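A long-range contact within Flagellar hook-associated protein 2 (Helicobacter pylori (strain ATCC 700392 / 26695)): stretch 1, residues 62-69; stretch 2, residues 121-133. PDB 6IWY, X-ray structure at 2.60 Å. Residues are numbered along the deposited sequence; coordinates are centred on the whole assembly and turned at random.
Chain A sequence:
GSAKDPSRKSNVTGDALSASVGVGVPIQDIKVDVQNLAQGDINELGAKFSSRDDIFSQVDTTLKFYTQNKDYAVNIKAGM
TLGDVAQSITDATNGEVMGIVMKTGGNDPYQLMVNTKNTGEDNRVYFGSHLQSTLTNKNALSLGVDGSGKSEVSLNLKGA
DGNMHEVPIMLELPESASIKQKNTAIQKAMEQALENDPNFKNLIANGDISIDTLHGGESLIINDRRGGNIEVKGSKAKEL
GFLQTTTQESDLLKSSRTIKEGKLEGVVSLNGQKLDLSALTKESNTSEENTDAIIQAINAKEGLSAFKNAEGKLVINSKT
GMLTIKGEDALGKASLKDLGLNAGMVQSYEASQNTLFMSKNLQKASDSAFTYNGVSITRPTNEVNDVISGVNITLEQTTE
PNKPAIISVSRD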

ATOM      1  N   THR A  62       1.521   7.387  -9.830  1.00 53.08           N
ATOM      2  CA  THR A  62       2.193   7.234  -8.549  1.00 53.10           C
ATOM      3  C   THR A  62       2.070   5.806  -8.133  1.00 51.04           C
ATOM      4  O   THR A  62       0.970   5.294  -8.117  1.00 49.65           O
ATOM      5  CB  THR A  62       1.463   8.026  -7.443  1.00 53.99           C
ATOM      6  OG1 THR A  62       1.266   9.388  -7.856  1.00 57.67           O
ATOM      7  CG2 THR A  62       2.283   8.012  -6.126  1.00 55.15           C
ATOM      8  N   LEU A  63       3.174   5.159  -7.789  1.00 50.88           N
ATOM      9  CA  LEU A  63       3.090   3.836  -7.204  1.00 49.51           C
ATOM     10  C   LEU A  63       3.098   4.024  -5.711  1.00 50.03           C
ATOM     11  O   LEU A  63       4.036   4.567  -5.175  1.00 51.39           O
ATOM     12  CB  LEU A  63       4.242   2.947  -7.623  1.00 49.29           C
ATOM     13  CG  LEU A  63       4.380   1.606  -6.884  1.00 47.68           C
ATOM     14  CD1 LEU A  63       3.286   0.668  -7.246  1.00 45.20           C
ATOM     15  CD2 LEU A  63       5.734   0.992  -7.197  1.00 49.31           C
ATOM     16  N   LYS A  64       2.038   3.565  -5.060  1.00 49.50           N
ATOM     17  CA  LYS A  64       1.860   3.680  -3.617  1.00 49.90           C
ATOM     18  C   LYS A  64       2.118   2.344  -2.944  1.00 48.63           C
ATOM     19  O   LYS A  64       1.479   1.336  -3.285  1.00 47.91           O
ATOM     20  CB  LYS A  64       0.409   4.065  -3.314  1.00 50.34           C
ATOM     21  CG  LYS A  64       0.141   5.559  -3.255  1.00 54.29           C
ATOM     22  CD  LYS A  64      -1.375   5.889  -3.144  1.00 55.99           C
ATOM     23  CE  LYS A  64      -2.010   5.407  -1.821  1.00 57.09           C
ATOM     24  NZ  LYS A  64      -3.258   6.183  -1.410  1.00 58.88           N
ATOM     25  N   PHE A  65       2.997   2.316  -1.957  1.00 48.48           N
ATOM     26  CA  PHE A  65       3.058   1.142  -1.081  1.00 47.41           C
ATOM     27  C   PHE A  65       3.559   1.535   0.272  1.00 47.97           C
ATOM     28  O   PHE A  65       4.060   2.644   0.433  1.00 50.31           O
ATOM     29  CB  PHE A  65       3.924   0.036  -1.686  1.00 46.73           C
ATOM     30  CG  PHE A  65       5.288   0.489  -2.054  1.00 47.99           C
ATOM     31  CD1 PHE A  65       6.293   0.541  -1.102  1.00 50.82           C
ATOM     32  CD2 PHE A  65       5.555   0.909  -3.333  1.00 49.71           C
ATOM     33  CE1 PHE A  65       7.555   0.989  -1.424  1.00 53.36           C
ATOM     34  CE2 PHE A  65       6.822   1.371  -3.674  1.00 53.18           C
ATOM     35  CZ  PHE A  65       7.828   1.412  -2.711  1.00 54.06           C
ATOM     36  N   TYR A  66       3.453   0.609   1.218  1.00 46.98           N
ATOM     37  CA  TYR A  66       3.718   0.849   2.642  1.00 48.44           C
ATOM     38  C   TYR A  66       4.522  -0.291   3.249  1.00 49.06           C
ATOM     39  O   TYR A  66       4.140  -1.452   3.152  1.00 48.82           O
ATOM     40  CB  TYR A  66       2.419   0.979   3.398  1.00 47.82           C
ATOM     41  CG  TYR A  66       2.518   0.940   4.899  1.00 49.21           C
ATOM     42  CD1 TYR A  66       2.831   2.106   5.644  1.00 52.63           C
ATOM     43  CD2 TYR A  66       2.222  -0.222   5.608  1.00 47.10           C
ATOM     44  CE1 TYR A  66       2.875   2.086   7.067  1.00 52.15           C
ATOM     45  CE2 TYR A  66       2.265  -0.252   7.024  1.00 48.20           C
ATOM     46  CZ  TYR A  66       2.589   0.901   7.741  1.00 51.38           C
ATOM     47  OH  TYR A  66       2.638   0.872   9.122  1.00 52.42           O
ATOM     48  N   THR A  67       5.626   0.055   3.899  1.00 50.96           N
ATOM     49  CA  THR A  67       6.458  -0.910   4.570  1.00 50.96           C
ATOM     50  C   THR A  67       7.343  -0.175   5.561  1.00 53.55           C
ATOM     51  O   THR A  67       7.486   1.058   5.482  1.00 54.24           O
ATOM     52  CB  THR A  67       7.265  -1.694   3.550  1.00 49.85           C
ATOM     53  OG1 THR A  67       7.701  -2.917   4.145  1.00 51.47           O
ATOM     54  CG2 THR A  67       8.469  -0.907   3.015  1.00 49.56           C
ATOM     55  N   GLN A  68       7.919  -0.915   6.503  1.00 54.93           N
ATOM     56  CA  GLN A  68       8.742  -0.310   7.570  1.00 58.01           C
ATOM     57  C   GLN A  68       8.043   0.904   8.168  1.00 59.65           C
ATOM     58  O   GLN A  68       8.662   1.920   8.450  1.00 62.36           O
ATOM     59  CB  GLN A  68      10.129   0.100   7.027  1.00 59.23           C
ATOM     60  N   ASN A  69       6.739   0.800   8.342  1.00 59.29           N
ATOM     61  CA  ASN A  69       5.935   1.872   8.889  1.00 60.91           C
ATOM     62  C   ASN A  69       6.020   3.170   8.122  1.00 61.07           C
ATOM     63  O   ASN A  69       5.853   4.240   8.698  1.00 64.03           O
ATOM     64  CB  ASN A  69       6.309   2.112  10.353  1.00 64.56           C
ATOM     65  CG  ASN A  69       5.732   1.069  11.271  1.00 66.34           C
ATOM     66  OD1 ASN A  69       4.832   1.376  12.079  1.00 72.60           O
ATOM     67  ND2 ASN A  69       6.219  -0.173  11.156  1.00 63.42           N
TER
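Stretch 2 (121-133) EDNRVYFGSHLQS

The imidazole of His130 lies over one face of the Tyr66 ring, with NE2 of His130 only 3.1 Å from CG of Tyr66; the ring centroids are 3.8 Å apart and the planes meet at 32°. Up to Phe127, stretch 2 runs antiparallel to the strand that ends at Thr67, pairing Phe127 with Phe65 (CA to CA 4.1 Å) and Tyr126 with Tyr66. Tyr66 and Tyr126 are joined by two backbone hydrogen bonds, from Tyr66 N to Tyr126 O (2.9 Å) and from Tyr126 N to Tyr66 O (3.0 Å). Next along the ladder, Gly128 N donates to Lys64 O (3.1 Å) almost in line; Gly128 has phi 85°, a value that favours glycine, and lies where the chain turns back between Phe127 and Ser129. Beyond it the chain runs back extended, roughly parallel to stretch 1, through His130 to Gln132, whose OE1 accepts a hydrogen bond from Tyr66 OH (3.1 Å). Phe65 and Phe127 share the other face of the sheet from the two tyrosines: CB of Phe65 packs 3.6 Å from CD2 of Phe127 and 3.8 Å from CG1 of Val125. Where stretch 1's strand ends, Thr67 points toward stretch 2 and its OG1 donates a short 2.5 Å hydrogen bond to Arg124 O, while Gln68 N reaches Asp122 O through a weak one (3.3 Å).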

ATOM      1  N   GLU A 121       9.116  -9.708   9.820  1.00 59.88           N
ATOM      2  CA  GLU A 121       7.712  -9.352   9.644  1.00 59.43           C
ATOM      3  C   GLU A 121       7.382  -7.893   9.323  1.00 59.15           C
ATOM      4  O   GLU A 121       6.531  -7.635   8.479  1.00 57.81           O
ATOM      5  CB  GLU A 121       6.968  -9.716  10.914  1.00 61.70           C
ATOM      6  CG  GLU A 121       5.499  -9.841  10.703  1.00 63.67           C
ATOM      7  CD  GLU A 121       4.775 -10.351  11.923  1.00 69.35           C
ATOM      8  OE1 GLU A 121       3.749 -11.020  11.710  1.00 72.65           O
ATOM      9  OE2 GLU A 121       5.211 -10.082  13.074  1.00 73.39           O
ATOM     10  N   ASP A 122       8.022  -6.942  10.001  1.00 60.94           N
ATOM     11  CA  ASP A 122       7.777  -5.510   9.747  1.00 60.98           C
ATOM     12  C   ASP A 122       8.094  -5.061   8.312  1.00 58.64           C
ATOM     13  O   ASP A 122       7.887  -3.900   7.967  1.00 58.49           O
ATOM     14  CB  ASP A 122       8.602  -4.639  10.708  1.00 64.01           C
ATOM     15  CG  ASP A 122       8.114  -4.703  12.140  1.00 68.72           C
ATOM     16  OD1 ASP A 122       7.091  -5.392  12.403  1.00 72.40           O
ATOM     17  OD2 ASP A 122       8.751  -4.050  13.008  1.00 73.97           O
ATOM     18  N   ASN A 123       8.605  -5.950   7.466  1.00 56.99           N
ATOM     19  CA  ASN A 123       8.957  -5.532   6.104  1.00 55.26           C
ATOM     20  C   ASN A 123       8.061  -6.084   5.034  1.00 51.89           C
ATOM     21  O   ASN A 123       8.446  -6.145   3.886  1.00 50.74           O
ATOM     22  CB  ASN A 123      10.428  -5.836   5.790  1.00 56.37           C
ATOM     23  CG  ASN A 123      11.368  -4.929   6.551  1.00 59.71           C
ATOM     24  OD1 ASN A 123      11.664  -3.818   6.107  1.00 61.92           O
ATOM     25  ND2 ASN A 123      11.819  -5.385   7.718  1.00 60.88           N
ATOM     26  N   ARG A 124       6.844  -6.455   5.382  1.00 50.92           N
ATOM     27  CA  ARG A 124       5.927  -6.881   4.336  1.00 48.81           C
ATOM     28  C   ARG A 124       5.654  -5.621   3.541  1.00 48.28           C
ATOM     29  O   ARG A 124       5.727  -4.530   4.112  1.00 50.07           O
ATOM     30  CB  ARG A 124       4.691  -7.519   4.919  1.00 48.50           C
ATOM     31  CG  ARG A 124       5.031  -8.842   5.582  1.00 49.85           C
ATOM     32  CD  ARG A 124       3.828  -9.518   6.167  1.00 52.30           C
ATOM     33  NE  ARG A 124       2.928 -10.050   5.140  1.00 54.35           N
ATOM     34  CZ  ARG A 124       1.748 -10.624   5.391  1.00 58.11           C
ATOM     35  NH1 ARG A 124       1.314 -10.752   6.645  1.00 57.54           N
ATOM     36  NH2 ARG A 124       1.002 -11.096   4.373  1.00 60.00           N
ATOM     37  N   VAL A 125       5.464  -5.741   2.228  1.00 46.17           N
ATOM     38  CA  VAL A 125       5.084  -4.586   1.418  1.00 45.25           C
ATOM     39  C   VAL A 125       3.581  -4.615   1.109  1.00 43.90           C
ATOM     40  O   VAL A 125       3.079  -5.535   0.513  1.00 43.22           O
ATOM     41  CB  VAL A 125       5.851  -4.515   0.121  1.00 44.42           C
ATOM     42  CG1 VAL A 125       5.325  -3.379  -0.697  1.00 47.18           C
ATOM     43  CG2 VAL A 125       7.336  -4.295   0.352  1.00 45.67           C
ATOM     44  N   TYR A 126       2.858  -3.597   1.523  1.00 44.34           N
ATOM     45  CA  TYR A 126       1.432  -3.561   1.296  1.00 43.82           C
ATOM     46  C   TYR A 126       1.219  -2.516   0.253  1.00 43.76           C
ATOM     47  O   TYR A 126       1.503  -1.371   0.502  1.00 45.75           O
ATOM     48  CB  TYR A 126       0.685  -3.225   2.572  1.00 44.78           C
ATOM     49  CG  TYR A 126       0.753  -4.342   3.561  1.00 45.46           C
ATOM     50  CD1 TYR A 126       1.651  -4.316   4.615  1.00 48.62           C
ATOM     51  CD2 TYR A 126      -0.045  -5.445   3.415  1.00 45.66           C
ATOM     52  CE1 TYR A 126       1.726  -5.380   5.517  1.00 50.38           C
ATOM     53  CE2 TYR A 126       0.019  -6.496   4.289  1.00 47.82           C
ATOM     54  CZ  TYR A 126       0.906  -6.463   5.338  1.00 50.17           C
ATOM     55  OH  TYR A 126       0.942  -7.535   6.198  1.00 54.08           O
ATOM     56  N   PHE A 127       0.752  -2.912  -0.926  1.00 42.65           N
ATOM     57  CA  PHE A 127       0.507  -1.974  -2.005  1.00 41.72           C
ATOM     58  C   PHE A 127      -0.850  -1.358  -1.793  1.00 41.79           C
ATOM     59  O   PHE A 127      -1.710  -1.975  -1.212  1.00 40.82           O
ATOM     60  CB  PHE A 127       0.565  -2.694  -3.355  1.00 40.97           C
ATOM     61  CG  PHE A 127       1.916  -3.219  -3.667  1.00 40.13           C
ATOM     62  CD1 PHE A 127       2.217  -4.551  -3.465  1.00 39.53           C
ATOM     63  CD2 PHE A 127       2.904  -2.367  -4.116  1.00 38.92           C
ATOM     64  CE1 PHE A 127       3.484  -5.019  -3.727  1.00 40.79           C
ATOM     65  CE2 PHE A 127       4.171  -2.814  -4.367  1.00 39.22           C
ATOM     66  CZ  PHE A 127       4.473  -4.139  -4.168  1.00 41.00           C
ATOM     67  N   GLY A 128      -1.003  -0.111  -2.223  1.00 42.99           N
ATOM     68  CA  GLY A 128      -2.286   0.577  -2.183  1.00 44.51           C
ATOM     69  C   GLY A 128      -2.529   1.220  -0.827  1.00 46.34           C
ATOM     70  O   GLY A 128      -1.623   1.810  -0.260  1.00 48.41           O
ATOM     71  N   SER A 129      -3.731   1.049  -0.300  1.00 42.16           N
ATOM     72  CA  SER A 129      -4.125   1.604   0.960  1.00 41.26           C
ATOM     73  C   SER A 129      -4.255   0.590   2.102  1.00 39.96           C
ATOM     74  O   SER A 129      -4.433  -0.605   1.909  1.00 38.98           O
ATOM     75  CB  SER A 129      -5.475   2.266   0.757  1.00 40.98           C
ATOM     76  OG  SER A 129      -6.276   1.494  -0.107  1.00 41.10           O
ATOM     77  N   HIS A 130      -4.195   1.092   3.325  1.00 40.39           N
ATOM     78  CA  HIS A 130      -4.217   0.222   4.482  1.00 39.46           C
ATOM     79  C   HIS A 130      -4.644   1.001   5.736  1.00 40.02           C
ATOM     80  O   HIS A 130      -4.398   2.183   5.813  1.00 40.53           O
ATOM     81  CB  HIS A 130      -2.834  -0.356   4.695  1.00 40.26           C
ATOM     82  CG  HIS A 130      -1.835   0.666   5.123  1.00 42.27           C
ATOM     83  ND1 HIS A 130      -1.680   1.049   6.445  1.00 43.62           N
ATOM     84  CD2 HIS A 130      -0.968   1.420   4.404  1.00 42.81           C
ATOM     85  CE1 HIS A 130      -0.729   1.965   6.519  1.00 46.04           C
ATOM     86  NE2 HIS A 130      -0.285   2.209   5.294  1.00 45.79           N
ATOM     87  N   LEU A 131      -5.292   0.316   6.677  1.00 39.48           N
ATOM     88  CA  LEU A 131      -5.492   0.826   8.017  1.00 41.37           C
ATOM     89  C   LEU A 131      -4.932  -0.184   8.999  1.00 43.28           C
ATOM     90  O   LEU A 131      -5.074  -1.376   8.808  1.00 43.02           O
ATOM     91  CB  LEU A 131      -6.968   1.039   8.329  1.00 39.86           C
ATOM     92  CG  LEU A 131      -7.621   2.379   8.053  1.00 40.64           C
ATOM     93  CD1 LEU A 131      -9.067   2.337   8.579  1.00 40.15           C
ATOM     94  CD2 LEU A 131      -6.841   3.534   8.685  1.00 41.72           C
ATOM     95  N   GLN A 132      -4.350   0.305  10.084  1.00 46.72           N
ATOM     96  CA  GLN A 132      -3.617  -0.539  11.020  1.00 49.48           C
ATOM     97  C   GLN A 132      -4.094  -0.328  12.445  1.00 50.76           C
ATOM     98  O   GLN A 132      -4.285   0.806  12.880  1.00 51.93           O
ATOM     99  CB  GLN A 132      -2.122  -0.223  10.969  1.00 52.09           C
ATOM    100  CG  GLN A 132      -1.289  -1.365  11.471  1.00 56.02           C
ATOM    101  CD  GLN A 132       0.124  -0.946  11.785  1.00 62.73           C
ATOM    102  OE1 GLN A 132       1.025  -1.097  10.940  1.00 66.74           O
ATOM    103  NE2 GLN A 132       0.335  -0.386  12.993  1.00 64.56           N
ATOM    104  N   SER A 133      -4.227  -1.430  13.171  1.00 51.36           N
ATOM    105  CA  SER A 133      -4.708  -1.404  14.519  1.00 52.79           C
ATOM    106  C   SER A 133      -3.659  -1.922  15.454  1.00 56.39           C
ATOM    107  O   SER A 133      -2.750  -2.646  15.039  1.00 57.92           O
ATOM    108  CB  SER A 133      -5.927  -2.293  14.662  1.00 51.72           C
ATOM    109  OG  SER A 133      -5.549  -3.618  14.966  1.00 52.94           O
TER